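Local atomic coordinates of thioredoxin domain-containing protein (Aeropyrum pernix, PDB entry 3HA9), a protein that is of unknown function but carries a thioredoxin-like domain and is probably an oxidoreductase, possibly with antioxidant activity. Residues A[40-45]-A[72-77]; A[46-51]-A[129-134]. All blocks are in the same frame, centred on the assembly; numbering follows the deposited sequence.

Interaction 1. Residues A[40-45]-A[72-77]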
# COMPACT_ATOMS: atom_id res chain seq x y z
N VAL A 40 -4.21 -5.07 -7.16
CA VAL A 40 -3.17 -4.85 -6.16
C VAL A 40 -3.70 -3.83 -5.18
O VAL A 40 -4.14 -2.75 -5.58
CB VAL A 40 -1.87 -4.38 -6.83
CG1 VAL A 40 -0.80 -4.05 -5.77
CG2 VAL A 40 -1.35 -5.45 -7.81
N ILE A 41 -3.70 -4.17 -3.89
CA ILE A 41 -4.10 -3.22 -2.86
C ILE A 41 -2.88 -2.79 -2.04
O ILE A 41 -2.27 -3.62 -1.36
CB ILE A 41 -5.20 -3.82 -1.92
CG1 ILE A 41 -6.41 -4.28 -2.75
CG2 ILE A 41 -5.55 -2.81 -0.81
CD1 ILE A 41 -7.58 -4.83 -1.93
N LEU A 42 -2.53 -1.50 -2.11
CA LEU A 42 -1.49 -0.94 -1.26
C LEU A 42 -2.16 -0.43 0.00
O LEU A 42 -3.03 0.43 -0.06
CB LEU A 42 -0.73 0.21 -1.96
CG LEU A 42 -0.14 -0.09 -3.34
CD1 LEU A 42 0.73 1.11 -3.79
CD2 LEU A 42 0.69 -1.35 -3.31
N TRP A 43 -1.80 -0.99 1.15
CA TRP A 43 -2.42 -0.59 2.39
C TRP A 43 -1.36 0.11 3.25
O TRP A 43 -0.47 -0.56 3.77
CB TRP A 43 -2.97 -1.81 3.12
CG TRP A 43 -3.60 -1.46 4.44
CD1 TRP A 43 -4.22 -0.28 4.77
CD2 TRP A 43 -3.66 -2.28 5.60
NE1 TRP A 43 -4.65 -0.32 6.07
CE2 TRP A 43 -4.33 -1.55 6.60
CE3 TRP A 43 -3.20 -3.58 5.89
CZ2 TRP A 43 -4.55 -2.06 7.90
CZ3 TRP A 43 -3.43 -4.10 7.20
CH2 TRP A 43 -4.12 -3.33 8.17
N PHE A 44 -1.49 1.43 3.38
CA PHE A 44 -0.54 2.23 4.17
C PHE A 44 -1.04 2.26 5.60
O PHE A 44 -2.17 2.68 5.84
CB PHE A 44 -0.46 3.65 3.61
CG PHE A 44 0.21 3.72 2.26
CD1 PHE A 44 1.58 3.98 2.18
CD2 PHE A 44 -0.52 3.47 1.08
CE1 PHE A 44 2.22 4.02 0.94
CE2 PHE A 44 0.12 3.51 -0.18
CZ PHE A 44 1.47 3.77 -0.25
N MET A 45 -0.21 1.78 6.52
CA MET A 45 -0.67 1.53 7.89
C MET A 45 0.44 1.68 8.92
O MET A 45 1.58 2.02 8.57
CB MET A 45 -1.39 0.16 7.99
CG MET A 45 -0.65 -1.04 7.35
SD MET A 45 0.88 -1.57 8.17
CE MET A 45 0.19 -2.35 9.62
N ILE A 72 -0.61 -5.60 -0.32
CA ILE A 72 0.73 -5.21 0.10
C ILE A 72 0.57 -4.31 1.35
O ILE A 72 0.04 -3.21 1.24
CB ILE A 72 1.51 -4.49 -1.02
CG1 ILE A 72 1.50 -5.37 -2.30
CG2 ILE A 72 2.92 -4.15 -0.53
CD1 ILE A 72 2.27 -4.80 -3.49
N ALA A 73 1.00 -4.82 2.51
CA ALA A 73 0.93 -4.07 3.77
C ALA A 73 2.15 -3.19 3.86
O ALA A 73 3.27 -3.70 3.85
CB ALA A 73 0.84 -5.00 4.98
N ILE A 74 1.94 -1.88 3.92
CA ILE A 74 3.05 -0.92 3.87
C ILE A 74 3.06 -0.18 5.20
O ILE A 74 2.22 0.68 5.42
CB ILE A 74 2.93 0.11 2.72
CG1 ILE A 74 2.92 -0.60 1.37
CG2 ILE A 74 4.10 1.13 2.80
CD1 ILE A 74 2.57 0.30 0.15
N ASP A 75 4.00 -0.53 6.07
CA ASP A 75 4.10 0.15 7.36
C ASP A 75 5.05 1.30 7.14
O ASP A 75 6.24 1.07 6.88
CB ASP A 75 4.63 -0.82 8.44
CG ASP A 75 4.64 -0.21 9.84
OD1 ASP A 75 4.65 1.03 9.97
OD2 ASP A 75 4.63 -0.98 10.83
N PHE A 76 4.53 2.52 7.22
CA PHE A 76 5.35 3.70 6.98
C PHE A 76 5.75 4.38 8.27
O PHE A 76 6.33 5.48 8.25
CB PHE A 76 4.68 4.67 5.97
CG PHE A 76 3.44 5.37 6.48
CD1 PHE A 76 3.52 6.63 7.09
CD2 PHE A 76 2.19 4.81 6.27
CE1 PHE A 76 2.37 7.31 7.50
CE2 PHE A 76 1.02 5.47 6.68
CZ PHE A 76 1.12 6.73 7.29
N TRP A 77 5.46 3.74 9.41
CA TRP A 77 5.76 4.36 10.70
C TRP A 77 7.22 4.04 11.08
O TRP A 77 7.50 3.30 12.02
CB TRP A 77 4.74 3.94 11.77
CG TRP A 77 4.71 4.92 12.91
CD1 TRP A 77 5.31 4.78 14.12
CD2 TRP A 77 4.09 6.20 12.91
NE1 TRP A 77 5.08 5.89 14.90
CE2 TRP A 77 4.33 6.78 14.17
CE3 TRP A 77 3.33 6.91 11.97
CZ2 TRP A 77 3.87 8.05 14.51
CZ3 TRP A 77 2.86 8.19 12.32
CH2 TRP A 77 3.13 8.73 13.59

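Interaction 2. Residues A[46-51]-A[129-134]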
# COMPACT_ATOMS: atom_id res chain seq x y z
N ALA A 46 0.09 1.47 10.18
CA ALA A 46 1.05 1.46 11.30
C ALA A 46 0.53 0.46 12.30
O ALA A 46 -0.69 0.27 12.42
CB ALA A 46 1.15 2.87 11.93
N ALA A 47 1.44 -0.19 13.02
CA ALA A 47 1.04 -1.29 13.90
C ALA A 47 0.18 -0.83 15.07
O ALA A 47 -0.62 -1.60 15.59
CB ALA A 47 2.26 -2.05 14.38
N TRP A 48 0.33 0.43 15.47
CA TRP A 48 -0.46 1.01 16.56
C TRP A 48 -1.77 1.70 16.13
O TRP A 48 -2.55 2.16 16.97
CB TRP A 48 0.40 2.02 17.32
CG TRP A 48 0.86 3.14 16.46
CD1 TRP A 48 1.99 3.17 15.70
CD2 TRP A 48 0.23 4.41 16.29
NE1 TRP A 48 2.09 4.36 15.03
CE2 TRP A 48 1.03 5.15 15.39
CE3 TRP A 48 -0.94 4.99 16.79
CZ2 TRP A 48 0.69 6.44 14.97
CZ3 TRP A 48 -1.27 6.28 16.39
CH2 TRP A 48 -0.45 6.99 15.49
N CYS A 49 -2.03 1.76 14.83
CA CYS A 49 -3.19 2.47 14.30
C CYS A 49 -4.48 1.81 14.79
O CYS A 49 -4.67 0.61 14.59
CB CYS A 49 -3.08 2.49 12.75
SG CYS A 49 -4.64 2.45 11.76
N PRO A 50 -5.35 2.56 15.52
CA PRO A 50 -6.55 1.95 16.06
C PRO A 50 -7.46 1.32 15.01
O PRO A 50 -7.93 0.19 15.22
CB PRO A 50 -7.25 3.13 16.77
CG PRO A 50 -6.11 4.00 17.21
CD PRO A 50 -5.10 3.90 16.09
N SER A 51 -7.69 2.04 13.91
CA SER A 51 -8.62 1.60 12.86
C SER A 51 -8.08 0.42 12.03
O SER A 51 -8.84 -0.30 11.37
CB SER A 51 -8.99 2.78 11.95
OG SER A 51 -7.87 3.21 11.19
N ARG A 129 -2.91 10.07 2.98
CA ARG A 129 -3.59 11.07 3.82
C ARG A 129 -3.76 10.66 5.29
O ARG A 129 -4.21 11.47 6.10
CB ARG A 129 -4.98 11.38 3.22
CG ARG A 129 -4.94 12.00 1.82
CD ARG A 129 -6.32 12.49 1.42
NE ARG A 129 -6.59 13.82 1.95
CZ ARG A 129 -6.12 14.94 1.39
NH1 ARG A 129 -5.38 14.88 0.29
NH2 ARG A 129 -6.41 16.12 1.91
N SER A 130 -3.40 9.43 5.64
CA SER A 130 -3.63 8.92 7.02
C SER A 130 -2.83 7.65 7.26
O SER A 130 -2.17 7.15 6.34
CB SER A 130 -5.11 8.60 7.23
OG SER A 130 -5.47 7.40 6.54
N ILE A 131 -2.88 7.15 8.49
CA ILE A 131 -2.22 5.88 8.83
C ILE A 131 -3.10 4.65 8.59
O ILE A 131 -2.79 3.57 9.07
CB ILE A 131 -1.71 5.89 10.30
CG1 ILE A 131 -2.88 6.09 11.27
CG2 ILE A 131 -0.64 6.97 10.50
CD1 ILE A 131 -2.50 5.94 12.74
N ASP A 132 -4.19 4.82 7.85
CA ASP A 132 -5.03 3.69 7.43
C ASP A 132 -5.58 4.09 6.07
O ASP A 132 -6.74 4.51 5.93
CB ASP A 132 -6.13 3.39 8.46
CG ASP A 132 -6.89 2.09 8.17
OD1 ASP A 132 -6.68 1.48 7.10
OD2 ASP A 132 -7.77 1.71 8.99
N TYR A 133 -4.75 3.94 5.05
CA TYR A 133 -5.04 4.51 3.74
C TYR A 133 -4.85 3.43 2.70
O TYR A 133 -3.89 2.68 2.75
CB TYR A 133 -4.09 5.70 3.48
CG TYR A 133 -4.38 6.50 2.21
CD1 TYR A 133 -5.30 7.55 2.23
CD2 TYR A 133 -3.72 6.21 1.01
CE1 TYR A 133 -5.56 8.28 1.07
CE2 TYR A 133 -3.99 6.93 -0.17
CZ TYR A 133 -4.90 7.97 -0.11
OH TYR A 133 -5.18 8.69 -1.25
N ILE A 134 -5.77 3.39 1.74
CA ILE A 134 -5.84 2.30 0.77
C ILE A 134 -5.68 2.86 -0.64
O ILE A 134 -6.32 3.87 -0.98
CB ILE A 134 -7.23 1.59 0.90
CG1 ILE A 134 -7.29 0.73 2.18
CG2 ILE A 134 -7.59 0.77 -0.36
CD1 ILE A 134 -6.50 -0.57 2.10

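Interaction 1. Residues A[40-45]-A[72-77]
Ile72 N donates to Ile41 O at 2.8 Å with an N-H...O angle of 177°, the first rung of a parallel ladder between 40-45 and 72-77. Four further backbone bonds follow: Trp43 N to Ile72 O, Ile74 N to Trp43 O, Met45 N to Ile74 O and Phe76 N to Met45 O. The last, at 3.3 Å, is longer than the others and adds a rung beyond the end of strand 69-75, since Phe76 is already in the loop. Ile74 O is also approached by the CA of Phe44 at 3.4 Å, a CA-H...O contact beside its bond from Met45 N.

Side chains alternate between the sheet faces. With Leu42, Ile72, Phe44 and Ile74 on one face, Ile74 CD1 lies over a face of the Phe44 ring, 4.0 Å from its centroid and offset toward the rim, a CH-pi contact. Ile72 CD1 meets Leu42 CD2 at 3.8 Å as the two side chains run side by side. On the other face, Met45 has CG between the backbone N and the carbonyl carbon (chi1 48°); SD reaches Asp75 CB at 3.8 Å, and CG sits over the centre of the Trp43 ring.

Strands 39-45 and 69-75 form a beta-alpha-beta unit with helix 52-65, which packs on Trp43 and Met45. Helix 98-108 covers that face too, while strand 133-138 pairs with the other edge of 39-45.

Interaction 2. Residues A[46-51]-A[129-134]
Ile131 pushes its CD1 into the corner formed by Cys49 and Trp48, where packing is tightest. Ile131 CD1 lies 3.5 Å from Cys49 CB, closer than usual carbon-carbon contact, and 3.6 Å from Trp48 CH2. Ile131 CD1 stands over one face of the Trp48 indole, offset toward the rim and 4.0 Å from the centroid of the six-membered ring. This CH-pi contact has the two side chains crossing at about a right angle. Ile131 CG1 sits between the backbone N and the carbonyl carbon (chi1 60°), and chi2 of 173° extends the chain to carry CD1 to this place. Cys49 SG packs against Ile131 O at 3.5 Å and against Asp132 CB at 3.7 Å.

Ser51, partly exposed like Trp48 and Ile131, is held instead by one polar bond to the buried Asp132: Ser51 OG donates to Asp132 OD2 at 2.7 Å, meeting the anti lone pair. The other carboxylate oxygen, OD1, accepts from Trp43 NE1, so both oxygens are engaged. The buried Ala46 packs more loosely, its CB no nearer than 4.5 Å to Ile131 CB.

A type I turn from Ala46 to Cys49, closed by Cys49 N to Ala46 O, leads into helix 52-65, and Cys49 is disulfide-bonded to Cys52. A CxxC disulfide at a helix start, with the loop before strand 133-138 against its first cysteine, fits the redox site of thioredoxin-like folds.

In the fold
Interaction 1 lies near the centre of the chain and all its touching residues are buried; interaction 2 is farther out and only partly buried. Their centres are 9 Å apart, and both involve the same mixed sheet, in which 39-45 lies between 69-75 and 133-138. The segments follow directly at Met45 and Ala46, where the strand gives way to the CxxC loop. Regular backbone pairing dominates 40-45 with 72-77, whereas 46-51 with 129-134 has no backbone hydrogen bond between its segments and relies on side chains. Phe44 N to Tyr133 O, probably a hydrogen bond at 2.8 Å, and the edge-to-face rings of Trp77 and Trp48 join the two.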